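Local coordinates for protein NADH oxidase (Thermus thermophilus, PDB 6RVB) that uses NADH to reduce coenzyme A disulfide through a bound FAD, as a member of the pyridine nucleotide-disulfide oxidoreductase family, at residues A164-R169 and I328-D333; Q251-A256 and T271-V276. All blocks are in the same frame, centred on the assembly; numbering follows the deposited sequence.

Contact 1 of 2, residues A164-R169 and I328-D333; sequences AAEAFR and IFKAFD. With NAD (nicotinamide-adenine-dinucleotide), chain F.
E166 and K330 form a salt bridge, with K330 NZ 2.8 Å from E166 OE1 and approaching from above the carboxylate plane. K330 NZ also donates to the carbonyl O of F332 at 2.8 Å, so it ties the carboxylate to the turn. E166 OE1 also takes a weak hydrogen bond from F332 N, bent to 127° at the hydrogen, while OE2 pairs with K170. Two lysines at the carboxylate would be expected to stabilise its ionised form. The side chains of E166 and K330 cross at about a right angle, and NZ is turned onto the acid by the bend at the end of the lysine (chi4 -81°). Nearer the helix backbone, E166 CB lies over one face of the F332 ring, 3.9 Å from its centroid, a CH-pi contact; R169 CG comes to the ring edge. At the start of 328-333, the carboxamide N7N of NAD donates to I328 O at 2.7 Å. H203 stacks on F332, which also touches helix 190-202. F332 and D333 make the tight turn of the hairpin between strands 327-331 and 334-340, set against helix 159-170 of the NAD-binding Rossmann-type domain.

Contact 2 of 2, residues Q251-A256 and T271-V276; sequences QAMGVA and TNLEGV
The carbonyl O of V276, a residue whose side chain packs on M253 and V255 across the contact, is gripped twice by T271, from the backbone N at 2.8 Å and from OG1 at 2.6 Å. The hydroxyl sits above the carbonyl plane, 51° out of it, and OG1 in turn takes a weak bond from L273 N. These bonds close a loop holding a type II beta turn from L273 to V276. It meets a Schellman motif at G254, which ends helix 248-252 with positive phi. The V255 side chain packs against the loop on two fronts: CG1, anti to the backbone N (chi1 169°), meets T271 CG2 at 4.0 Å, while CG2 lies 4.1 Å from L273 CD1 and equally far from V276 CG1. An alanine here would probably open a gap beside T271, L273 and V276, leaving their methyl groups without this cover. L109 and L111 of strand 108-111 back the cluster, beside strand 276-278 at the edge of the parallel sheet. M253 and V276 reach toward each other tip to tip, the bend at chi3 (-77°) setting the methionine CE 3.8 Å from V276 CG2 and 3.9 Å from L273 CD1.

The two contacts lie on opposite sides of the chain's centre, with nearest atoms about 27 Å apart, and share no helix or strand. Contact 1 is buried and brings together regions far apart in sequence, a helix of the NAD-binding domain and a hairpin of the dimerisation domain; contact 2, partly buried, is nested in sequence within the loop that contact 1 closes and ties a helix end to the loop leading into strand 276-278. Their chemistry differs accordingly. At contact 1 charged groups and an aromatic face cross between the segments, whereas at contact 2 each clear hydrogen bond stays within its own segment and aliphatic side chains bridge the two.

Contact 1 of 2, residues A164-R169 and I328-D333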
# COMPACT_ATOMS: atom_id res chain seq x y z
N ALA A 164 5.35 23.45 1.90
CA ALA A 164 5.41 24.79 1.29
C ALA A 164 6.71 25.03 0.58
O ALA A 164 6.71 25.64 -0.44
CB ALA A 164 5.17 25.85 2.30
N ALA A 165 7.82 24.55 1.12
CA ALA A 165 9.08 24.70 0.50
C ALA A 165 9.02 24.17 -0.89
O ALA A 165 9.52 24.80 -1.80
CB ALA A 165 10.16 23.95 1.31
N GLU A 166 8.44 23.00 -1.11
CA GLU A 166 8.29 22.48 -2.49
C GLU A 166 7.50 23.45 -3.34
O GLU A 166 7.87 23.75 -4.45
CB GLU A 166 7.59 21.12 -2.54
CG GLU A 166 7.53 20.45 -3.92
CD GLU A 166 6.52 19.26 -4.01
OE1 GLU A 166 6.71 18.23 -3.28
OE2 GLU A 166 5.53 19.39 -4.81
N ALA A 167 6.40 23.97 -2.80
CA ALA A 167 5.58 24.90 -3.60
C ALA A 167 6.37 26.12 -4.00
O ALA A 167 6.49 26.39 -5.18
CB ALA A 167 4.31 25.29 -2.95
N PHE A 168 6.87 26.88 -3.03
CA PHE A 168 7.71 28.01 -3.35
C PHE A 168 8.86 27.71 -4.33
O PHE A 168 9.17 28.55 -5.12
CB PHE A 168 8.29 28.58 -2.08
CG PHE A 168 7.26 29.09 -1.12
CD1 PHE A 168 5.97 29.18 -1.50
CD2 PHE A 168 7.61 29.50 0.16
CE1 PHE A 168 5.00 29.65 -0.60
CE2 PHE A 168 6.65 29.94 1.07
CZ PHE A 168 5.36 30.05 0.69
N ARG A 169 9.51 26.55 -4.28
CA ARG A 169 10.62 26.35 -5.21
C ARG A 169 10.02 26.23 -6.62
O ARG A 169 10.50 26.86 -7.57
CB ARG A 169 11.43 25.14 -4.85
CG ARG A 169 12.23 25.28 -3.66
CD ARG A 169 13.47 26.08 -3.91
NE ARG A 169 14.36 25.48 -4.88
CZ ARG A 169 14.71 26.08 -6.00
NH1 ARG A 169 14.29 27.32 -6.22
NH2 ARG A 169 15.51 25.45 -6.85
N ILE A 328 0.60 10.71 6.06
CA ILE A 328 1.49 10.63 4.92
C ILE A 328 1.56 12.03 4.26
O ILE A 328 0.56 12.77 4.29
CB ILE A 328 1.03 9.55 3.98
CG1 ILE A 328 2.03 9.37 2.89
CG2 ILE A 328 -0.28 9.85 3.31
CD1 ILE A 328 1.58 8.38 1.93
N PHE A 329 2.73 12.42 3.77
CA PHE A 329 2.85 13.64 3.02
C PHE A 329 3.84 13.52 1.89
O PHE A 329 4.56 12.58 1.82
CB PHE A 329 3.13 14.85 3.91
CG PHE A 329 4.52 14.90 4.47
CD1 PHE A 329 4.83 14.30 5.62
CD2 PHE A 329 5.51 15.56 3.85
CE1 PHE A 329 6.08 14.31 6.11
CE2 PHE A 329 6.76 15.58 4.36
CZ PHE A 329 7.03 14.96 5.47
N LYS A 330 3.83 14.45 0.96
CA LYS A 330 4.77 14.45 -0.14
C LYS A 330 5.70 15.65 -0.02
O LYS A 330 5.26 16.81 0.17
CB LYS A 330 4.02 14.49 -1.48
CG LYS A 330 4.89 14.56 -2.71
CD LYS A 330 4.12 15.33 -3.82
CE LYS A 330 4.91 15.36 -5.12
NZ LYS A 330 5.98 16.38 -5.22
N ALA A 331 6.98 15.39 -0.14
CA ALA A 331 7.96 16.47 -0.13
C ALA A 331 8.91 16.25 -1.30
O ALA A 331 9.70 15.28 -1.24
CB ALA A 331 8.68 16.50 1.17
N PHE A 332 8.80 17.05 -2.36
CA PHE A 332 9.50 16.76 -3.60
C PHE A 332 9.33 15.30 -4.07
O PHE A 332 8.22 14.85 -4.40
CB PHE A 332 10.96 17.15 -3.49
CG PHE A 332 11.16 18.61 -3.17
CD1 PHE A 332 11.20 19.53 -4.15
CD2 PHE A 332 11.24 19.05 -1.85
CE1 PHE A 332 11.29 20.84 -3.85
CE2 PHE A 332 11.36 20.37 -1.53
CZ PHE A 332 11.37 21.27 -2.50
N ASP A 333 10.42 14.55 -4.11
CA ASP A 333 10.36 13.22 -4.68
C ASP A 333 10.27 12.16 -3.59
O ASP A 333 10.51 10.97 -3.85
CB ASP A 333 11.60 12.94 -5.57
CG ASP A 333 11.73 13.93 -6.79
OD1 ASP A 333 10.70 14.36 -7.43
OD2 ASP A 333 12.92 14.29 -7.11
PA NAD F . 4.10 21.13 13.12
O1A NAD F . 3.92 19.83 12.38
O2A NAD F . 3.84 21.19 14.53
O5B NAD F . 5.61 21.69 12.92
C5B NAD F . 6.90 21.23 13.46
C4B NAD F . 7.69 22.36 14.21
O4B NAD F . 9.05 22.54 14.70
C3B NAD F . 7.60 23.39 13.20
O3B NAD F . 6.24 23.57 13.20
C2B NAD F . 8.31 24.49 13.92
O2B NAD F . 7.70 25.60 14.57
C1B NAD F . 8.87 23.90 15.13
N9A NAD F . 9.65 25.19 14.93
C8A NAD F . 10.67 25.53 14.00
N7A NAD F . 11.14 26.83 14.08
C5A NAD F . 10.39 27.34 15.05
C6A NAD F . 10.48 28.58 15.49
N6A NAD F . 11.39 29.25 14.89
N1A NAD F . 9.63 29.02 16.47
C2A NAD F . 8.70 28.07 16.92
N3A NAD F . 8.57 26.77 16.44
C4A NAD F . 9.43 26.41 15.54
O3 NAD F . 3.06 22.12 12.51
PN NAD F . 2.52 22.34 11.00
O1N NAD F . 2.04 23.81 11.11
O2N NAD F . 3.46 21.97 9.94
O5D NAD F . 1.41 21.20 10.95
C5D NAD F . 0.12 21.48 10.48
C4D NAD F . -0.96 20.42 10.75
O4D NAD F . -2.05 20.41 9.79
C3D NAD F . -0.28 19.07 10.74
O3D NAD F . 0.29 18.64 11.99
C2D NAD F . -1.45 18.26 10.31
O2D NAD F . -2.32 18.15 11.38
C1D NAD F . -2.18 19.12 9.30
N1N NAD F . -1.37 18.84 8.09
C2N NAD F . -1.24 17.52 7.67
C3N NAD F . -0.47 17.13 6.54
C7N NAD F . -0.36 15.67 6.09
O7N NAD F . -0.71 14.58 6.92
N7N NAD F . 0.10 15.40 4.87
C4N NAD F . 0.18 18.13 5.81
C5N NAD F . 0.08 19.45 6.24
C6N NAD F . -0.68 19.78 7.37

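Contact 2 of 2, residues Q251-A256 and T271-V276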
# COMPACT_ATOMS: atom_id res chain seq x y z
N GLN A 251 -15.46 27.03 25.29
CA GLN A 251 -15.25 27.15 26.72
C GLN A 251 -16.24 28.11 27.33
O GLN A 251 -16.68 27.92 28.48
CB GLN A 251 -13.89 27.64 27.04
CG GLN A 251 -12.88 26.58 27.05
CD GLN A 251 -11.45 27.18 27.25
OE1 GLN A 251 -10.72 27.72 26.28
NE2 GLN A 251 -11.03 27.09 28.51
N ALA A 252 -16.60 29.12 26.54
CA ALA A 252 -17.53 30.11 27.03
C ALA A 252 -18.77 29.40 27.44
O ALA A 252 -19.33 29.70 28.47
CB ALA A 252 -17.85 31.08 25.98
N MET A 253 -19.20 28.45 26.61
CA MET A 253 -20.48 27.82 26.85
C MET A 253 -20.37 26.70 27.83
O MET A 253 -21.36 26.08 28.16
CB MET A 253 -21.12 27.38 25.55
CG MET A 253 -20.41 26.38 24.80
SD MET A 253 -21.42 25.82 23.43
CE MET A 253 -22.58 24.73 24.21
N GLY A 254 -19.16 26.46 28.34
CA GLY A 254 -18.91 25.43 29.34
C GLY A 254 -18.79 23.99 28.93
O GLY A 254 -19.12 23.08 29.72
N VAL A 255 -18.35 23.78 27.69
CA VAL A 255 -17.88 22.49 27.19
C VAL A 255 -16.49 22.12 27.82
O VAL A 255 -15.64 22.97 27.95
CB VAL A 255 -17.73 22.56 25.67
CG1 VAL A 255 -17.01 21.36 25.13
CG2 VAL A 255 -19.06 22.71 25.02
N ALA A 256 -16.27 20.90 28.26
CA ALA A 256 -14.99 20.51 28.80
C ALA A 256 -13.92 20.28 27.80
O ALA A 256 -14.15 19.71 26.75
CB ALA A 256 -15.12 19.35 29.57
N THR A 271 -19.97 15.84 23.71
CA THR A 271 -19.26 16.56 24.75
C THR A 271 -19.91 16.33 26.08
O THR A 271 -20.82 15.53 26.22
CB THR A 271 -19.22 18.05 24.48
OG1 THR A 271 -20.53 18.61 24.52
CG2 THR A 271 -18.70 18.30 23.14
N ASN A 272 -19.45 17.06 27.07
CA ASN A 272 -20.00 16.92 28.38
C ASN A 272 -21.41 17.50 28.48
O ASN A 272 -22.07 17.28 29.43
CB ASN A 272 -19.11 17.61 29.40
CG ASN A 272 -19.00 19.09 29.14
OD1 ASN A 272 -19.48 19.91 29.88
ND2 ASN A 272 -18.43 19.42 28.03
N LEU A 273 -21.89 18.26 27.53
CA LEU A 273 -23.24 18.78 27.61
C LEU A 273 -24.20 18.01 26.76
O LEU A 273 -23.86 17.67 25.59
CB LEU A 273 -23.23 20.20 27.09
CG LEU A 273 -22.24 21.12 27.84
CD1 LEU A 273 -22.37 22.51 27.38
CD2 LEU A 273 -22.45 21.09 29.21
N GLU A 274 -25.42 17.77 27.29
CA GLU A 274 -26.47 17.01 26.49
C GLU A 274 -26.76 17.82 25.28
O GLU A 274 -26.90 19.00 25.47
CB GLU A 274 -27.81 16.83 27.20
CG GLU A 274 -28.08 15.54 28.02
CD GLU A 274 -27.91 14.19 27.22
OE1 GLU A 274 -27.73 13.14 27.91
OE2 GLU A 274 -27.95 14.17 25.94
N GLY A 275 -26.78 17.24 24.07
CA GLY A 275 -27.01 18.01 22.84
C GLY A 275 -25.84 18.54 22.04
O GLY A 275 -25.96 18.93 20.88
N VAL A 276 -24.67 18.54 22.68
CA VAL A 276 -23.52 19.22 22.13
C VAL A 276 -22.44 18.27 21.73
O VAL A 276 -21.91 17.55 22.59
CB VAL A 276 -23.02 20.29 23.11
CG1 VAL A 276 -21.82 20.97 22.59
CG2 VAL A 276 -24.04 21.34 23.19